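Local coordinates for proline dehydrogenase (PDB 3HAZ), which probably oxidises proline to glutamate in two steps, with an FAD-dependent proline dehydrogenase and an NAD-dependent aldehyde dehydrogenase joined in one chain, at residues A[190-195]-A[442-447]; A[234-239]-A[275-280]; A[417-422]-A[438-443]. All blocks are in the same frame, centred on the assembly; numbering follows the deposited sequence.

Contact 1: residues A[190-195]-A[442-447]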
# COMPACT_ATOMS: atom_id res chain seq x y z
N THR A 190 -64.43 -17.06 -3.06
CA THR A 190 -63.00 -17.31 -2.93
C THR A 190 -62.37 -16.19 -2.12
O THR A 190 -62.65 -15.02 -2.35
CB THR A 190 -62.30 -17.40 -4.31
OG1 THR A 190 -62.82 -18.51 -5.05
CG2 THR A 190 -60.80 -17.59 -4.14
N ARG A 191 -61.53 -16.56 -1.15
CA ARG A 191 -60.86 -15.57 -0.31
C ARG A 191 -59.62 -15.01 -1.00
O ARG A 191 -58.85 -14.27 -0.38
CB ARG A 191 -60.48 -16.16 1.05
CG ARG A 191 -61.64 -16.39 1.99
CD ARG A 191 -61.18 -16.38 3.44
NE ARG A 191 -61.14 -15.04 4.00
CZ ARG A 191 -62.14 -14.48 4.69
NH1 ARG A 191 -63.26 -15.17 4.90
NH2 ARG A 191 -62.03 -13.25 5.16
N TYR A 192 -59.42 -15.37 -2.26
CA TYR A 192 -58.21 -14.98 -2.98
C TYR A 192 -58.48 -14.53 -4.40
O TYR A 192 -59.37 -15.05 -5.07
CB TYR A 192 -57.21 -16.15 -2.99
CG TYR A 192 -56.98 -16.75 -1.63
CD1 TYR A 192 -56.29 -16.05 -0.65
CD2 TYR A 192 -57.48 -18.00 -1.31
CE1 TYR A 192 -56.09 -16.60 0.61
CE2 TYR A 192 -57.29 -18.55 -0.06
CZ TYR A 192 -56.59 -17.85 0.90
OH TYR A 192 -56.39 -18.39 2.15
N SER A 193 -57.69 -13.57 -4.87
CA SER A 193 -57.67 -13.23 -6.27
C SER A 193 -56.60 -14.09 -6.96
O SER A 193 -55.75 -14.68 -6.29
CB SER A 193 -57.40 -11.74 -6.45
OG SER A 193 -58.41 -10.97 -5.82
N PHE A 194 -56.65 -14.16 -8.28
CA PHE A 194 -55.84 -15.11 -9.03
C PHE A 194 -54.69 -14.41 -9.72
O PHE A 194 -54.89 -13.56 -10.59
CB PHE A 194 -56.68 -15.84 -10.09
CG PHE A 194 -57.68 -16.82 -9.53
CD1 PHE A 194 -57.94 -16.90 -8.16
CD2 PHE A 194 -58.40 -17.65 -10.38
CE1 PHE A 194 -58.88 -17.81 -7.66
CE2 PHE A 194 -59.35 -18.55 -9.89
CZ PHE A 194 -59.58 -18.63 -8.52
N ASP A 195 -53.48 -14.79 -9.34
CA ASP A 195 -52.28 -14.42 -10.08
C ASP A 195 -51.98 -15.59 -11.02
O ASP A 195 -51.39 -16.59 -10.62
CB ASP A 195 -51.12 -14.18 -9.11
CG ASP A 195 -49.84 -13.75 -9.82
OD1 ASP A 195 -49.91 -13.28 -10.97
OD2 ASP A 195 -48.76 -13.89 -9.20
N THR A 442 -55.49 -10.59 -1.29
CA THR A 442 -54.51 -11.66 -1.32
C THR A 442 -54.64 -12.42 -2.63
O THR A 442 -55.72 -12.89 -2.99
CB THR A 442 -54.68 -12.61 -0.11
OG1 THR A 442 -54.53 -11.86 1.10
CG2 THR A 442 -53.65 -13.72 -0.12
N TYR A 443 -53.54 -12.51 -3.37
CA TYR A 443 -53.53 -13.25 -4.62
C TYR A 443 -52.91 -14.62 -4.43
O TYR A 443 -51.92 -14.77 -3.70
CB TYR A 443 -52.71 -12.52 -5.70
CG TYR A 443 -53.34 -11.30 -6.31
CD1 TYR A 443 -53.99 -11.37 -7.54
CD2 TYR A 443 -53.22 -10.05 -5.70
CE1 TYR A 443 -54.53 -10.23 -8.13
CE2 TYR A 443 -53.75 -8.91 -6.29
CZ TYR A 443 -54.41 -9.01 -7.49
OH TYR A 443 -54.94 -7.87 -8.06
N ALA A 444 -53.48 -15.60 -5.11
CA ALA A 444 -52.92 -16.94 -5.15
C ALA A 444 -52.39 -17.23 -6.54
O ALA A 444 -53.05 -16.92 -7.54
CB ALA A 444 -53.99 -17.98 -4.75
N PRO A 445 -51.19 -17.82 -6.63
CA PRO A 445 -50.70 -18.24 -7.95
C PRO A 445 -51.55 -19.40 -8.43
O PRO A 445 -51.74 -20.36 -7.67
CB PRO A 445 -49.27 -18.71 -7.66
CG PRO A 445 -48.92 -18.08 -6.33
CD PRO A 445 -50.20 -18.06 -5.57
N VAL A 446 -52.08 -19.30 -9.64
CA VAL A 446 -53.00 -20.30 -10.16
C VAL A 446 -52.61 -20.67 -11.58
O VAL A 446 -52.52 -19.80 -12.44
CB VAL A 446 -54.45 -19.77 -10.23
CG1 VAL A 446 -55.38 -20.82 -10.85
CG2 VAL A 446 -54.95 -19.33 -8.84
N GLY A 447 -52.38 -21.96 -11.83
CA GLY A 447 -52.15 -22.42 -13.18
C GLY A 447 -51.73 -23.87 -13.38
O GLY A 447 -51.79 -24.69 -12.47
O HOH W 1 -58.20 -11.30 -0.92

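Contact 2: residues A[234-239]-A[275-280]. With FAD (flavin-adenine dinucleotide), chain C; SO4 (sulfate ion), chain K.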
# COMPACT_ATOMS: atom_id res chain seq x y z
N PRO A 234 -63.38 -10.31 -6.11
CA PRO A 234 -62.07 -10.88 -6.45
C PRO A 234 -61.51 -10.33 -7.76
O PRO A 234 -62.25 -9.77 -8.59
CB PRO A 234 -62.36 -12.38 -6.60
CG PRO A 234 -63.74 -12.59 -6.04
CD PRO A 234 -64.46 -11.30 -6.26
N GLY A 235 -60.21 -10.51 -7.95
CA GLY A 235 -59.54 -10.06 -9.15
C GLY A 235 -58.80 -11.17 -9.88
O GLY A 235 -58.57 -12.26 -9.35
N ILE A 236 -58.44 -10.87 -11.12
CA ILE A 236 -57.57 -11.75 -11.88
C ILE A 236 -56.45 -10.92 -12.49
O ILE A 236 -56.69 -9.78 -12.92
CB ILE A 236 -58.36 -12.49 -12.99
CG1 ILE A 236 -57.50 -13.56 -13.66
CG2 ILE A 236 -58.93 -11.50 -14.02
CD1 ILE A 236 -58.30 -14.53 -14.51
N SER A 237 -55.24 -11.47 -12.50
CA SER A 237 -54.09 -10.82 -13.12
C SER A 237 -53.77 -11.49 -14.45
O SER A 237 -53.77 -12.72 -14.55
CB SER A 237 -52.86 -10.91 -12.22
OG SER A 237 -52.92 -9.95 -11.18
N VAL A 238 -53.48 -10.66 -15.45
CA VAL A 238 -53.26 -11.11 -16.81
C VAL A 238 -51.98 -10.51 -17.37
O VAL A 238 -51.65 -9.36 -17.06
CB VAL A 238 -54.47 -10.70 -17.69
CG1 VAL A 238 -54.07 -10.61 -19.15
CG2 VAL A 238 -55.62 -11.68 -17.47
N LYS A 239 -51.26 -11.28 -18.18
CA LYS A 239 -50.03 -10.81 -18.83
C LYS A 239 -50.17 -10.74 -20.35
O LYS A 239 -50.49 -11.74 -21.00
CB LYS A 239 -48.85 -11.71 -18.47
CG LYS A 239 -48.20 -11.41 -17.13
CD LYS A 239 -47.04 -12.35 -16.87
CE LYS A 239 -46.33 -12.01 -15.57
NZ LYS A 239 -47.27 -12.02 -14.42
N LEU A 275 -65.71 -8.03 -11.96
CA LEU A 275 -64.45 -8.36 -11.29
C LEU A 275 -63.41 -7.25 -11.44
O LEU A 275 -63.52 -6.39 -12.31
CB LEU A 275 -63.88 -9.67 -11.85
CG LEU A 275 -64.74 -10.94 -11.76
CD1 LEU A 275 -64.01 -12.10 -12.44
CD2 LEU A 275 -65.10 -11.28 -10.31
N ASN A 276 -62.40 -7.29 -10.58
CA ASN A 276 -61.19 -6.51 -10.79
C ASN A 276 -60.35 -7.24 -11.85
O ASN A 276 -60.09 -8.44 -11.73
CB ASN A 276 -60.43 -6.39 -9.46
CG ASN A 276 -59.14 -5.56 -9.58
OD1 ASN A 276 -58.20 -5.76 -8.82
ND2 ASN A 276 -59.11 -4.63 -10.53
N PHE A 277 -59.95 -6.52 -12.89
CA PHE A 277 -59.20 -7.10 -14.00
C PHE A 277 -57.90 -6.32 -14.20
O PHE A 277 -57.92 -5.17 -14.64
CB PHE A 277 -60.07 -7.06 -15.26
CG PHE A 277 -59.46 -7.74 -16.46
CD1 PHE A 277 -59.63 -9.10 -16.66
CD2 PHE A 277 -58.75 -7.01 -17.39
CE1 PHE A 277 -59.07 -9.73 -17.76
CE2 PHE A 277 -58.18 -7.63 -18.51
CZ PHE A 277 -58.35 -8.99 -18.69
N THR A 278 -56.76 -6.93 -13.87
CA THR A 278 -55.49 -6.21 -13.85
C THR A 278 -54.50 -6.74 -14.88
O THR A 278 -54.18 -7.93 -14.89
CB THR A 278 -54.82 -6.27 -12.45
OG1 THR A 278 -55.78 -5.97 -11.44
CG2 THR A 278 -53.67 -5.26 -12.36
N VAL A 279 -54.03 -5.85 -15.75
CA VAL A 279 -52.94 -6.16 -16.68
C VAL A 279 -51.58 -5.97 -16.00
O VAL A 279 -51.20 -4.85 -15.63
CB VAL A 279 -53.01 -5.30 -17.96
CG1 VAL A 279 -51.91 -5.70 -18.95
CG2 VAL A 279 -54.40 -5.42 -18.61
N ASP A 280 -50.85 -7.07 -15.82
CA ASP A 280 -49.55 -7.01 -15.15
C ASP A 280 -48.57 -6.16 -15.94
O ASP A 280 -48.72 -5.97 -17.15
CB ASP A 280 -48.97 -8.42 -14.97
CG ASP A 280 -49.68 -9.22 -13.89
OD1 ASP A 280 -50.46 -8.64 -13.09
OD2 ASP A 280 -49.45 -10.45 -13.82
PA FAD C . -38.88 -4.79 -0.92
O1A FAD C . -37.82 -5.81 -0.21
O2A FAD C . -39.14 -3.59 -0.13
O5B FAD C . -38.27 -4.32 -2.36
C5B FAD C . -37.83 -5.32 -3.24
C4B FAD C . -37.58 -4.70 -4.62
O4B FAD C . -36.90 -3.33 -4.73
C3B FAD C . -37.50 -5.37 -5.86
O3B FAD C . -38.47 -6.36 -6.16
C2B FAD C . -37.16 -4.28 -6.84
O2B FAD C . -38.21 -3.79 -7.65
C1B FAD C . -36.42 -3.26 -6.06
N9A FAD C . -34.98 -3.35 -5.99
C8A FAD C . -34.20 -4.36 -5.43
N7A FAD C . -32.89 -4.00 -5.56
C5A FAD C . -32.85 -2.75 -6.21
C6A FAD C . -31.72 -1.85 -6.64
N6A FAD C . -30.34 -2.23 -6.38
N1A FAD C . -31.97 -0.71 -7.24
C2A FAD C . -33.30 -0.30 -7.48
N3A FAD C . -34.38 -1.16 -7.08
C4A FAD C . -34.12 -2.36 -6.45
N1 FAD C . -43.88 -6.53 -10.35
C2 FAD C . -43.86 -6.27 -11.70
O2 FAD C . -42.68 -5.89 -12.30
N3 FAD C . -45.05 -6.44 -12.48
C4 FAD C . -46.21 -6.85 -11.89
O4 FAD C . -47.39 -6.95 -12.64
C4X FAD C . -46.24 -7.12 -10.48
N5 FAD C . -47.51 -7.56 -9.81
C5X FAD C . -47.51 -7.83 -8.42
C6 FAD C . -48.76 -8.27 -7.77
C7 FAD C . -48.76 -8.53 -6.38
C7M FAD C . -50.05 -9.01 -5.73
C8 FAD C . -47.53 -8.35 -5.58
C8M FAD C . -47.51 -8.63 -4.07
C9 FAD C . -46.34 -7.92 -6.21
C9A FAD C . -46.33 -7.66 -7.66
N10 FAD C . -45.09 -7.22 -8.31
C10 FAD C . -45.10 -6.95 -9.73
C1' FAD C . -43.86 -6.85 -7.54
C2' FAD C . -42.82 -7.98 -7.34
O2' FAD C . -43.41 -9.25 -7.63
C3' FAD C . -42.26 -7.90 -5.91
O3' FAD C . -43.19 -8.44 -4.99
C4' FAD C . -41.91 -6.43 -5.48
O4' FAD C . -41.19 -5.66 -6.38
C5' FAD C . -41.30 -6.37 -4.06
O5' FAD C . -41.48 -5.11 -3.43
P FAD C . -41.62 -5.09 -1.78
O1P FAD C . -41.96 -3.53 -1.27
O2P FAD C . -42.65 -6.04 -1.36
O3P FAD C . -40.22 -5.68 -1.19
S SO4 K . -45.26 -10.90 -10.84
O1 SO4 K . -45.79 -10.31 -9.62
O2 SO4 K . -43.80 -10.86 -10.77
O3 SO4 K . -45.70 -12.29 -10.96
O4 SO4 K . -45.72 -10.14 -12.01
O HOH W 2 -56.70 -8.11 -9.87

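Contact 3: residues A[417-422]-A[438-443]. With FAD (flavin-adenine dinucleotide), chain C.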
# COMPACT_ATOMS: atom_id res chain seq x y z
N PHE A 417 -54.30 -2.46 0.05
CA PHE A 417 -52.98 -3.04 -0.09
C PHE A 417 -53.13 -4.39 -0.77
O PHE A 417 -54.23 -4.95 -0.83
CB PHE A 417 -52.30 -3.19 1.28
CG PHE A 417 -51.93 -1.89 1.92
CD1 PHE A 417 -52.73 -1.34 2.92
CD2 PHE A 417 -50.80 -1.20 1.52
CE1 PHE A 417 -52.40 -0.13 3.51
CE2 PHE A 417 -50.46 0.02 2.11
CZ PHE A 417 -51.26 0.55 3.10
N GLN A 418 -52.04 -4.94 -1.29
CA GLN A 418 -52.06 -6.29 -1.85
C GLN A 418 -50.84 -7.09 -1.42
O GLN A 418 -49.80 -6.54 -1.05
CB GLN A 418 -52.13 -6.26 -3.37
CG GLN A 418 -53.26 -5.46 -3.94
CD GLN A 418 -53.36 -5.61 -5.44
OE1 GLN A 418 -52.37 -5.93 -6.10
NE2 GLN A 418 -54.56 -5.40 -5.99
N ARG A 419 -50.98 -8.41 -1.49
CA ARG A 419 -49.91 -9.31 -1.16
C ARG A 419 -50.09 -10.63 -1.89
O ARG A 419 -51.18 -10.95 -2.36
CB ARG A 419 -49.90 -9.58 0.34
CG ARG A 419 -51.06 -10.46 0.82
CD ARG A 419 -50.87 -10.88 2.27
NE ARG A 419 -51.80 -11.93 2.66
CZ ARG A 419 -51.46 -13.21 2.82
NH1 ARG A 419 -52.39 -14.08 3.18
NH2 ARG A 419 -50.21 -13.61 2.62
N LEU A 420 -49.01 -11.41 -1.96
CA LEU A 420 -49.06 -12.73 -2.58
C LEU A 420 -49.17 -13.80 -1.50
O LEU A 420 -48.46 -13.76 -0.49
CB LEU A 420 -47.80 -12.95 -3.41
CG LEU A 420 -47.89 -14.04 -4.48
CD1 LEU A 420 -48.97 -13.69 -5.50
CD2 LEU A 420 -46.54 -14.22 -5.17
N HIS A 421 -50.09 -14.74 -1.69
CA HIS A 421 -50.24 -15.85 -0.76
C HIS A 421 -48.85 -16.41 -0.42
O HIS A 421 -48.02 -16.62 -1.31
CB HIS A 421 -51.15 -16.92 -1.36
CG HIS A 421 -51.79 -17.81 -0.35
ND1 HIS A 421 -52.33 -17.34 0.83
CD2 HIS A 421 -51.99 -19.15 -0.34
CE1 HIS A 421 -52.82 -18.35 1.53
NE2 HIS A 421 -52.63 -19.46 0.84
N GLY A 422 -48.58 -16.63 0.86
CA GLY A 422 -47.28 -17.10 1.29
C GLY A 422 -46.29 -16.00 1.63
O GLY A 422 -45.14 -16.27 1.99
N ILE A 438 -58.95 -1.02 7.18
CA ILE A 438 -57.97 -1.32 6.15
C ILE A 438 -58.35 -2.55 5.32
O ILE A 438 -58.81 -3.56 5.85
CB ILE A 438 -56.56 -1.49 6.75
CG1 ILE A 438 -55.92 -0.11 6.94
CG2 ILE A 438 -55.68 -2.34 5.85
CD1 ILE A 438 -55.92 0.74 5.68
N ALA A 439 -58.18 -2.43 4.01
CA ALA A 439 -58.43 -3.54 3.11
C ALA A 439 -57.13 -4.02 2.47
O ALA A 439 -56.28 -3.21 2.09
CB ALA A 439 -59.43 -3.13 2.04
N TYR A 440 -56.98 -5.33 2.36
CA TYR A 440 -55.91 -5.91 1.56
C TYR A 440 -56.38 -7.13 0.77
O TYR A 440 -57.16 -7.95 1.26
CB TYR A 440 -54.68 -6.23 2.41
CG TYR A 440 -54.85 -7.30 3.47
CD1 TYR A 440 -55.27 -6.97 4.76
CD2 TYR A 440 -54.55 -8.63 3.19
CE1 TYR A 440 -55.41 -7.94 5.74
CE2 TYR A 440 -54.68 -9.60 4.16
CZ TYR A 440 -55.11 -9.25 5.43
OH TYR A 440 -55.23 -10.24 6.38
N ARG A 441 -55.90 -7.21 -0.46
CA ARG A 441 -56.24 -8.28 -1.38
C ARG A 441 -55.12 -9.32 -1.36
O ARG A 441 -53.94 -8.97 -1.40
CB ARG A 441 -56.39 -7.71 -2.79
CG ARG A 441 -56.79 -8.73 -3.85
CD ARG A 441 -57.02 -8.04 -5.19
NE ARG A 441 -57.90 -6.89 -5.04
CZ ARG A 441 -59.21 -6.92 -5.27
NH1 ARG A 441 -59.78 -8.05 -5.68
NH2 ARG A 441 -59.94 -5.83 -5.10
N THR A 442 -55.49 -10.59 -1.29
CA THR A 442 -54.51 -11.66 -1.32
C THR A 442 -54.64 -12.42 -2.63
O THR A 442 -55.72 -12.89 -2.99
CB THR A 442 -54.68 -12.61 -0.11
OG1 THR A 442 -54.53 -11.86 1.10
CG2 THR A 442 -53.65 -13.72 -0.12
N TYR A 443 -53.54 -12.51 -3.37
CA TYR A 443 -53.53 -13.25 -4.62
C TYR A 443 -52.91 -14.62 -4.43
O TYR A 443 -51.92 -14.77 -3.70
CB TYR A 443 -52.71 -12.52 -5.70
CG TYR A 443 -53.34 -11.30 -6.31
CD1 TYR A 443 -53.99 -11.37 -7.54
CD2 TYR A 443 -53.22 -10.05 -5.70
CE1 TYR A 443 -54.53 -10.23 -8.13
CE2 TYR A 443 -53.75 -8.91 -6.29
CZ TYR A 443 -54.41 -9.01 -7.49
OH TYR A 443 -54.94 -7.87 -8.06
PA FAD C . -38.88 -4.79 -0.92
O1A FAD C . -37.82 -5.81 -0.21
O2A FAD C . -39.14 -3.59 -0.13
O5B FAD C . -38.27 -4.32 -2.36
C5B FAD C . -37.83 -5.32 -3.24
C4B FAD C . -37.58 -4.70 -4.62
O4B FAD C . -36.90 -3.33 -4.73
C3B FAD C . -37.50 -5.37 -5.86
O3B FAD C . -38.47 -6.36 -6.16
C2B FAD C . -37.16 -4.28 -6.84
O2B FAD C . -38.21 -3.79 -7.65
C1B FAD C . -36.42 -3.26 -6.06
N9A FAD C . -34.98 -3.35 -5.99
C8A FAD C . -34.20 -4.36 -5.43
N7A FAD C . -32.89 -4.00 -5.56
C5A FAD C . -32.85 -2.75 -6.21
C6A FAD C . -31.72 -1.85 -6.64
N6A FAD C . -30.34 -2.23 -6.38
N1A FAD C . -31.97 -0.71 -7.24
C2A FAD C . -33.30 -0.30 -7.48
N3A FAD C . -34.38 -1.16 -7.08
C4A FAD C . -34.12 -2.36 -6.45
N1 FAD C . -43.88 -6.53 -10.35
C2 FAD C . -43.86 -6.27 -11.70
O2 FAD C . -42.68 -5.89 -12.30
N3 FAD C . -45.05 -6.44 -12.48
C4 FAD C . -46.21 -6.85 -11.89
O4 FAD C . -47.39 -6.95 -12.64
C4X FAD C . -46.24 -7.12 -10.48
N5 FAD C . -47.51 -7.56 -9.81
C5X FAD C . -47.51 -7.83 -8.42
C6 FAD C . -48.76 -8.27 -7.77
C7 FAD C . -48.76 -8.53 -6.38
C7M FAD C . -50.05 -9.01 -5.73
C8 FAD C . -47.53 -8.35 -5.58
C8M FAD C . -47.51 -8.63 -4.07
C9 FAD C . -46.34 -7.92 -6.21
C9A FAD C . -46.33 -7.66 -7.66
N10 FAD C . -45.09 -7.22 -8.31
C10 FAD C . -45.10 -6.95 -9.73
C1' FAD C . -43.86 -6.85 -7.54
C2' FAD C . -42.82 -7.98 -7.34
O2' FAD C . -43.41 -9.25 -7.63
C3' FAD C . -42.26 -7.90 -5.91
O3' FAD C . -43.19 -8.44 -4.99
C4' FAD C . -41.91 -6.43 -5.48
O4' FAD C . -41.19 -5.66 -6.38
C5' FAD C . -41.30 -6.37 -4.06
O5' FAD C . -41.48 -5.11 -3.43
P FAD C . -41.62 -5.09 -1.78
O1P FAD C . -41.96 -3.53 -1.27
O2P FAD C . -42.65 -6.04 -1.36
O3P FAD C . -40.22 -5.68 -1.19

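Contact 1: residues A[190-195]-A[442-447]
Three rings frame this pairing of strands 193-196 and 440-448. Over one face of the Tyr443 ring sits the CB of Ser193, which makes a CH-pi contact 3.9 Å from the ring centroid and lies offset toward the rim; the edge of the same ring meets the backbone at Phe194 C. On the Phe194 ring, one face receives Val446 CG2, a second CH-pi contact at 4.0 Å from the centroid. The Tyr192 ring has its own neighbour's CB, that of Arg191, over the centre of one face, while the methyl CG2 of Thr442 meets its edge, 3.6 Å from Tyr192 CD1. Tyr192 and Thr442 run side by side in the same direction.

Four parallel-strand hydrogen bonds hold the backbones. Ala444 N reaches Ser193 O at 2.7 Å, nearly along the C=O axis, whereas Asp195 N approaches Ala444 O at 2.8 Å from above the carbonyl plane, as Val446 N does at Asp195 O. The short segments 193-195 and 442-447 run 46° apart. Before the first bond, Ser193 N to Thr442 O, a water links Arg191 O to Thr442 N. The buried hydroxyl of Ser193 bonds to Gly235 N on the next strand, and Tyr443 OH to Arg341, an FAD-binding residue. Phe194 packs on helix 204-223. Pairing the first segment with the last barrel strand is the closure of the TIM-type barrel of proline dehydrogenases, with Tyr443 beside the flavin inside it.

Contact 2: residues A[234-239]-A[275-280]
This is a parallel pairing of two adjacent strands in the proline dehydrogenase barrel, 235-238 and 276-279, joined by helix 252-272 in a beta-alpha-beta crossover of the TIM-barrel kind. Five backbone hydrogen bonds run from Asn276 N to Pro234 O through to Asp280 N on Val238 O, the last short at 2.7 Å and nearly along the C=O axis. The strand directions differ by 18°.

One face of the sheet, with Ile236, Val238, Phe277 and Val279, turns to the helices. Phe277 CG is anti to the backbone N, and its CD1 lies 3.6 Å from Ile236 CG2, while Val238 CG2 meets CE1 at 4.0 Å; Leu263, Leu266 and Ala270 of helix 252-272 also touch this ring. The other face, with Ser237, Asn276 and Thr278, turns inward. There a water donates to both Asn276 OD1 and Thr278 OG1, and the Asn276 amide is also held by Gly308 O and by Gln393. Ser237 OG bonds mainly to Arg341; its link to Asp280 OD1 is weak.

At the C-terminal ends of the strands the contact enters the flavin pocket. Asp280 carries two charged partners: OD1 pairs with Arg341, and OD2 with Lys239. The lysine chain is extended to CE and bends at the last torsion, chi4 56°, to bring its ammonium there. A methionine here, without the ammonium, would have no salt bridge to offer and would probably leave Asp280 less firmly fixed beside the flavin, whose O4 lies 3.2 Å from Asp280 CB. Lys239 NZ meets Asp280 OD2 at 2.8 Å on the anti lone pair of that oxygen, and has a weak bond of 3.4 Å to O4 of a sulfate probably taken from the crystallisation liquor.

Contact 3: residues A[417-422]-A[438-443]
Backbone hydrogen bonds come first: five of them join strands 416-420 and 440-448 in parallel, from Phe417 N on Ala439 O to His421 N on Tyr443 O, the latter 2.7 Å and nearly along the C=O axis.

Polar side chains follow. Arg419 CG takes the crowded position between the backbone N and the carbonyl carbon, chi1 72°, and the chain then extends alongside Thr442. Its NE makes a weak, bent bond to Thr442 OG1 at 3.1 Å, and Thr442 CG2 lies over one face of the guanidinium, 3.4 Å above the plane; the NH2 end goes to Met423 O. Gln418 and Arg441 run side by side in the same direction, and Glu416 ties them together by accepting from Gln418 NE2 and pairing with Arg441 NE. Gln418 CD lies at the edge of the Tyr443 ring, in its plane, with the amide turned 66° from that ring, and OE1 receives a bond from Arg341. Arg341 thus holds both Gln418 and Tyr443.

Apolar contacts complete the set. Phe417 CB meets Tyr440 CB at 4.0 Å, and Leu420 CD1 meets Tyr443 CB at 3.9 Å.

Separately, the flavin's dimethylbenzene end abuts the strands here: its methyl C7M is 3.3 Å from Tyr443 CD2, and methyl C8M lies against the backbone, 3.8 Å from Leu420 N.

The pair forms the beta-alpha-beta unit that runs through helix 425-434. Phe417 packs on that helix and on helix 399-409, and strand 390-395 flanks 416-420 on the side away from 440-448.

Following the chain, segment 190-195 comes first, and its partner in contact 1 arrives only with 442-447, so this contact closes the longest loop, taking in most of the barrel. Contact 2 is nested within that loop, a local closure across helices 240-243 and 252-272. Contact 3, later and in series with contact 2, closes a still shorter loop, through helix 425-434, and ends on the same strand 440-448 as contact 1. Strand 193-196 thus lies between 235-238 and 440-448, and 440-448 between 193-196 and 416-420. Together the contacts tie the early and late strands of one curled parallel sheet, with contacts 2 and 3 both touching the flavin.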